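Local coordinates for protein major centromere autoantigen B (Homo sapiens, PDB 1UFI) that binds centromeric DNA as CENP-B and dimerizes through this domain, a symmetric assembly of two helical hairpins, at residues F9-L23 with I36-R48. Sequence-based numbering, arbitrary orientation.
Sequences FGEAMAYFAMVKRYL and ILHLEHDLVHVTR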
# COMPACT_ATOMS: atom_id res chain seq x y z
N PHE A 9 1.37 10.58 8.87
CA PHE A 9 2.09 10.39 7.65
C PHE A 9 3.27 9.45 7.82
O PHE A 9 3.44 8.57 6.99
CB PHE A 9 2.45 11.76 7.04
CG PHE A 9 3.33 11.72 5.81
CD1 PHE A 9 3.05 10.91 4.68
CD2 PHE A 9 4.39 12.58 5.74
CE1 PHE A 9 3.90 10.96 3.52
CE2 PHE A 9 5.23 12.61 4.60
CZ PHE A 9 4.95 11.81 3.50
N GLY A 10 4.04 9.62 8.91
CA GLY A 10 5.24 8.85 9.18
C GLY A 10 4.85 7.40 9.47
O GLY A 10 5.48 6.50 8.97
N GLU A 11 3.80 7.23 10.26
CA GLU A 11 3.29 5.90 10.58
C GLU A 11 2.90 5.25 9.24
O GLU A 11 3.27 4.09 8.96
CB GLU A 11 2.07 6.01 11.47
CG GLU A 11 2.40 6.37 12.93
CD GLU A 11 1.22 6.94 13.73
OE1 GLU A 11 1.46 7.51 14.83
OE2 GLU A 11 0.07 6.86 13.33
N ALA A 12 2.15 5.98 8.43
CA ALA A 12 1.65 5.37 7.18
C ALA A 12 2.81 4.89 6.32
O ALA A 12 2.76 3.83 5.66
CB ALA A 12 0.75 6.34 6.41
N MET A 13 3.88 5.69 6.27
CA MET A 13 5.02 5.31 5.45
C MET A 13 5.77 4.13 6.02
O MET A 13 6.34 3.35 5.24
CB MET A 13 5.94 6.52 5.19
CG MET A 13 5.19 7.64 4.51
SD MET A 13 4.24 7.15 2.94
CE MET A 13 5.40 6.89 2.16
N ALA A 14 5.82 4.05 7.36
CA ALA A 14 6.42 2.88 8.03
C ALA A 14 5.67 1.63 7.63
O ALA A 14 6.26 0.62 7.25
CB ALA A 14 6.44 3.07 9.56
N TYR A 15 4.35 1.71 7.74
CA TYR A 15 3.41 0.60 7.34
C TYR A 15 3.60 0.26 5.88
O TYR A 15 3.65 -0.88 5.49
CB TYR A 15 1.99 1.03 7.57
CG TYR A 15 1.68 1.39 9.04
CD1 TYR A 15 2.48 0.93 10.08
CD2 TYR A 15 0.58 2.17 9.32
CE1 TYR A 15 2.18 1.29 11.43
CE2 TYR A 15 0.28 2.52 10.64
CZ TYR A 15 1.06 2.08 11.65
OH TYR A 15 0.66 2.47 12.92
N PHE A 16 3.65 1.27 5.02
CA PHE A 16 3.90 1.01 3.61
C PHE A 16 5.22 0.28 3.31
O PHE A 16 5.28 -0.61 2.43
CB PHE A 16 3.84 2.34 2.80
CG PHE A 16 3.87 2.07 1.32
CD1 PHE A 16 5.04 2.12 0.60
CD2 PHE A 16 2.69 1.61 0.72
CE1 PHE A 16 5.03 1.75 -0.78
CE2 PHE A 16 2.66 1.30 -0.65
CZ PHE A 16 3.86 1.33 -1.37
N ALA A 17 6.27 0.62 4.07
CA ALA A 17 7.56 -0.07 3.98
C ALA A 17 7.38 -1.59 4.27
O ALA A 17 7.97 -2.42 3.58
CB ALA A 17 8.59 0.60 4.93
N MET A 18 6.53 -1.90 5.23
CA MET A 18 6.28 -3.27 5.61
C MET A 18 5.42 -3.96 4.52
O MET A 18 5.65 -5.12 4.22
CB MET A 18 5.59 -3.33 7.00
CG MET A 18 6.50 -2.87 8.13
SD MET A 18 7.93 -3.98 8.34
CE MET A 18 8.83 -3.32 7.95
N VAL A 19 4.43 -3.27 3.96
CA VAL A 19 3.70 -3.80 2.78
C VAL A 19 4.69 -4.13 1.63
O VAL A 19 4.55 -5.20 0.99
CB VAL A 19 2.60 -2.80 2.26
CG1 VAL A 19 1.98 -3.33 0.95
CG2 VAL A 19 1.55 -2.48 3.32
N LYS A 20 5.64 -3.24 1.35
CA LYS A 20 6.63 -3.47 0.30
C LYS A 20 7.55 -4.68 0.65
O LYS A 20 7.88 -5.51 -0.21
CB LYS A 20 7.40 -2.11 0.02
CG LYS A 20 8.52 -2.15 -1.06
CD LYS A 20 8.83 -0.70 -1.51
CE LYS A 20 9.47 0.16 -0.46
NZ LYS A 20 10.04 1.43 -1.10
N ARG A 21 7.87 -4.81 1.92
CA ARG A 21 8.74 -5.90 2.40
C ARG A 21 8.04 -7.23 2.18
O ARG A 21 8.67 -8.24 1.77
CB ARG A 21 9.09 -5.71 3.87
CG ARG A 21 9.52 -7.01 4.54
CD ARG A 21 10.34 -6.80 5.78
NE ARG A 21 10.93 -5.47 5.77
CZ ARG A 21 11.72 -4.99 6.71
NH1 ARG A 21 12.78 -4.24 6.42
NH2 ARG A 21 11.46 -5.28 7.97
N TYR A 22 6.73 -7.23 2.43
CA TYR A 22 5.91 -8.41 2.23
C TYR A 22 5.83 -8.82 0.75
O TYR A 22 6.17 -9.97 0.35
CB TYR A 22 4.51 -8.26 2.87
CG TYR A 22 3.60 -9.42 2.60
CD1 TYR A 22 3.71 -10.59 3.37
CD2 TYR A 22 2.66 -9.38 1.56
CE1 TYR A 22 2.91 -11.64 3.10
CE2 TYR A 22 1.81 -10.46 1.32
CZ TYR A 22 2.02 -11.60 2.10
OH TYR A 22 1.23 -12.69 1.86
N LEU A 23 5.45 -7.89 -0.08
CA LEU A 23 5.25 -8.12 -1.49
C LEU A 23 6.53 -8.54 -2.18
O LEU A 23 6.51 -9.50 -2.96
CB LEU A 23 4.74 -6.81 -2.10
CG LEU A 23 3.47 -6.89 -2.91
CD1 LEU A 23 2.63 -8.21 -2.80
CD2 LEU A 23 2.68 -5.56 -2.72
N ILE A 36 3.60 -0.81 -6.71
CA ILE A 36 4.23 -0.34 -5.47
C ILE A 36 4.73 1.09 -5.60
O ILE A 36 4.41 1.94 -4.75
CB ILE A 36 5.39 -1.26 -5.07
CG1 ILE A 36 4.80 -2.57 -4.63
CG2 ILE A 36 6.17 -0.65 -3.89
CD1 ILE A 36 5.92 -3.69 -4.44
N LEU A 37 5.51 1.32 -6.66
CA LEU A 37 6.17 2.62 -6.88
C LEU A 37 5.14 3.75 -7.10
O LEU A 37 5.37 4.81 -6.56
CB LEU A 37 7.20 2.56 -8.00
CG LEU A 37 8.56 1.99 -7.46
CD1 LEU A 37 9.26 1.11 -8.45
CD2 LEU A 37 9.52 3.09 -7.09
N HIS A 38 4.03 3.45 -7.79
CA HIS A 38 2.94 4.41 -7.95
C HIS A 38 2.26 4.76 -6.62
O HIS A 38 2.01 5.93 -6.33
CB HIS A 38 1.95 3.95 -9.03
CG HIS A 38 2.47 4.20 -10.41
ND1 HIS A 38 2.41 5.45 -11.01
CD2 HIS A 38 3.20 3.42 -11.24
CE1 HIS A 38 3.00 5.39 -12.20
NE2 HIS A 38 3.49 4.16 -12.36
N LEU A 39 1.92 3.76 -5.82
CA LEU A 39 1.24 4.09 -4.54
C LEU A 39 2.14 4.88 -3.57
O LEU A 39 1.68 5.80 -2.91
CB LEU A 39 0.61 2.82 -3.93
CG LEU A 39 -0.37 3.22 -2.83
CD1 LEU A 39 -1.49 4.02 -3.40
CD2 LEU A 39 -0.85 1.88 -2.18
N GLU A 40 3.42 4.54 -3.56
CA GLU A 40 4.41 5.20 -2.70
C GLU A 40 4.46 6.68 -3.09
O GLU A 40 4.50 7.56 -2.21
CB GLU A 40 5.80 4.60 -2.84
CG GLU A 40 6.71 5.11 -1.76
CD GLU A 40 8.07 4.40 -1.70
OE1 GLU A 40 9.12 5.09 -1.63
OE2 GLU A 40 8.13 3.15 -1.75
N HIS A 41 4.40 6.92 -4.40
CA HIS A 41 4.50 8.27 -4.95
C HIS A 41 3.29 9.04 -4.53
O HIS A 41 3.44 10.14 -4.00
CB HIS A 41 4.57 8.23 -6.47
CG HIS A 41 4.58 9.60 -7.08
ND1 HIS A 41 5.74 10.31 -7.29
CD2 HIS A 41 3.57 10.38 -7.52
CE1 HIS A 41 5.44 11.48 -7.82
NE2 HIS A 41 4.13 11.56 -7.96
N ASP A 42 2.10 8.42 -4.64
CA ASP A 42 0.85 9.10 -4.30
C ASP A 42 0.91 9.46 -2.83
O ASP A 42 0.51 10.57 -2.43
CB ASP A 42 -0.41 8.19 -4.52
CG ASP A 42 -0.68 7.88 -5.98
OD1 ASP A 42 -0.34 8.70 -6.86
OD2 ASP A 42 -1.21 6.81 -6.33
N LEU A 43 1.34 8.51 -1.98
CA LEU A 43 1.39 8.75 -0.53
C LEU A 43 2.23 10.02 -0.22
O LEU A 43 1.80 10.82 0.61
CB LEU A 43 1.99 7.56 0.18
CG LEU A 43 1.01 6.42 0.39
CD1 LEU A 43 1.87 5.12 0.63
CD2 LEU A 43 0.12 6.73 1.59
N VAL A 44 3.37 10.17 -0.89
CA VAL A 44 4.27 11.32 -0.64
C VAL A 44 3.67 12.57 -1.24
O VAL A 44 3.71 13.65 -0.63
CB VAL A 44 5.60 11.08 -1.29
CG1 VAL A 44 6.40 12.42 -1.45
CG2 VAL A 44 6.35 9.96 -0.49
N HIS A 45 3.18 12.45 -2.45
CA HIS A 45 2.87 13.70 -3.16
C HIS A 45 1.48 14.25 -2.85
O HIS A 45 1.31 15.47 -2.82
CB HIS A 45 3.22 13.62 -4.65
CG HIS A 45 4.67 13.83 -4.90
ND1 HIS A 45 5.53 12.79 -5.18
CD2 HIS A 45 5.44 14.95 -4.84
CE1 HIS A 45 6.76 13.26 -5.31
NE2 HIS A 45 6.73 14.56 -5.11
N VAL A 46 0.50 13.38 -2.58
CA VAL A 46 -0.76 13.79 -1.99
C VAL A 46 -0.56 14.54 -0.67
O VAL A 46 -1.26 15.50 -0.39
CB VAL A 46 -1.71 12.59 -1.73
CG1 VAL A 46 -2.89 12.95 -0.80
CG2 VAL A 46 -2.21 12.03 -3.10
N THR A 47 0.35 14.05 0.15
CA THR A 47 0.68 14.68 1.42
C THR A 47 1.33 16.06 1.18
O THR A 47 0.90 17.04 1.74
CB THR A 47 1.59 13.74 2.22
OG1 THR A 47 0.85 12.53 2.47
CG2 THR A 47 1.93 14.34 3.66
N ARG A 48 2.35 16.09 0.32
CA ARG A 48 3.09 17.31 0.00
C ARG A 48 2.15 18.41 -0.48
O ARG A 48 2.29 19.58 -0.12
CB ARG A 48 4.19 16.99 -1.05
CG ARG A 48 5.15 18.15 -1.44
CD ARG A 48 5.45 18.20 -2.97
NE ARG A 48 6.88 18.27 -3.33
CZ ARG A 48 7.80 17.33 -3.06
NH1 ARG A 48 7.48 16.21 -2.41
NH2 ARG A 48 9.06 17.51 -3.45
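With chi1 at 174° for F9 and -171° for F16, both rings leave helix 9-23 trans to the backbone N and reach across to helix 36-48. F16 enters as a knob into the hole formed by I36, L39, E40 and L43. Over one face of its ring stands L43 CD1, 4.0 Å from the centroid, a CH-pi contact; at the ring edge F16 CZ comes 3.5 Å from the carbonyl O of I36, and E40 OE2 also lies near the ring plane. The F9 ring has T47 CG2 almost exactly over its centre, 3.5 Å from the centroid. The rotation of T47 is fixed by its hydroxyl, whose OG1 donates to L43 O one turn back at 2.7 Å; the same OG1 is hydrogen-bonded to Y22 OH of the second subunit. Between the two rings M13, bent at chi2 and chi3, lays SD 3.6 Å from L43 CB as the two side chains run past each other in opposite directions. Polar closure comes from K20: its NZ meets E40 OE2 at 2.7 Å, a salt bridge on the syn lone pair, while K20 CD rests 3.6 Å from I36 CG2. Farther along, L23 packs on I36 CD1 and also meets L39 of the second subunit. The segment axes run at 175° and approach to 11.1 Å, evidence for an antiparallel helical hairpin; two such hairpins associate in the CENP-B dimerization domain, an all-helical dimer.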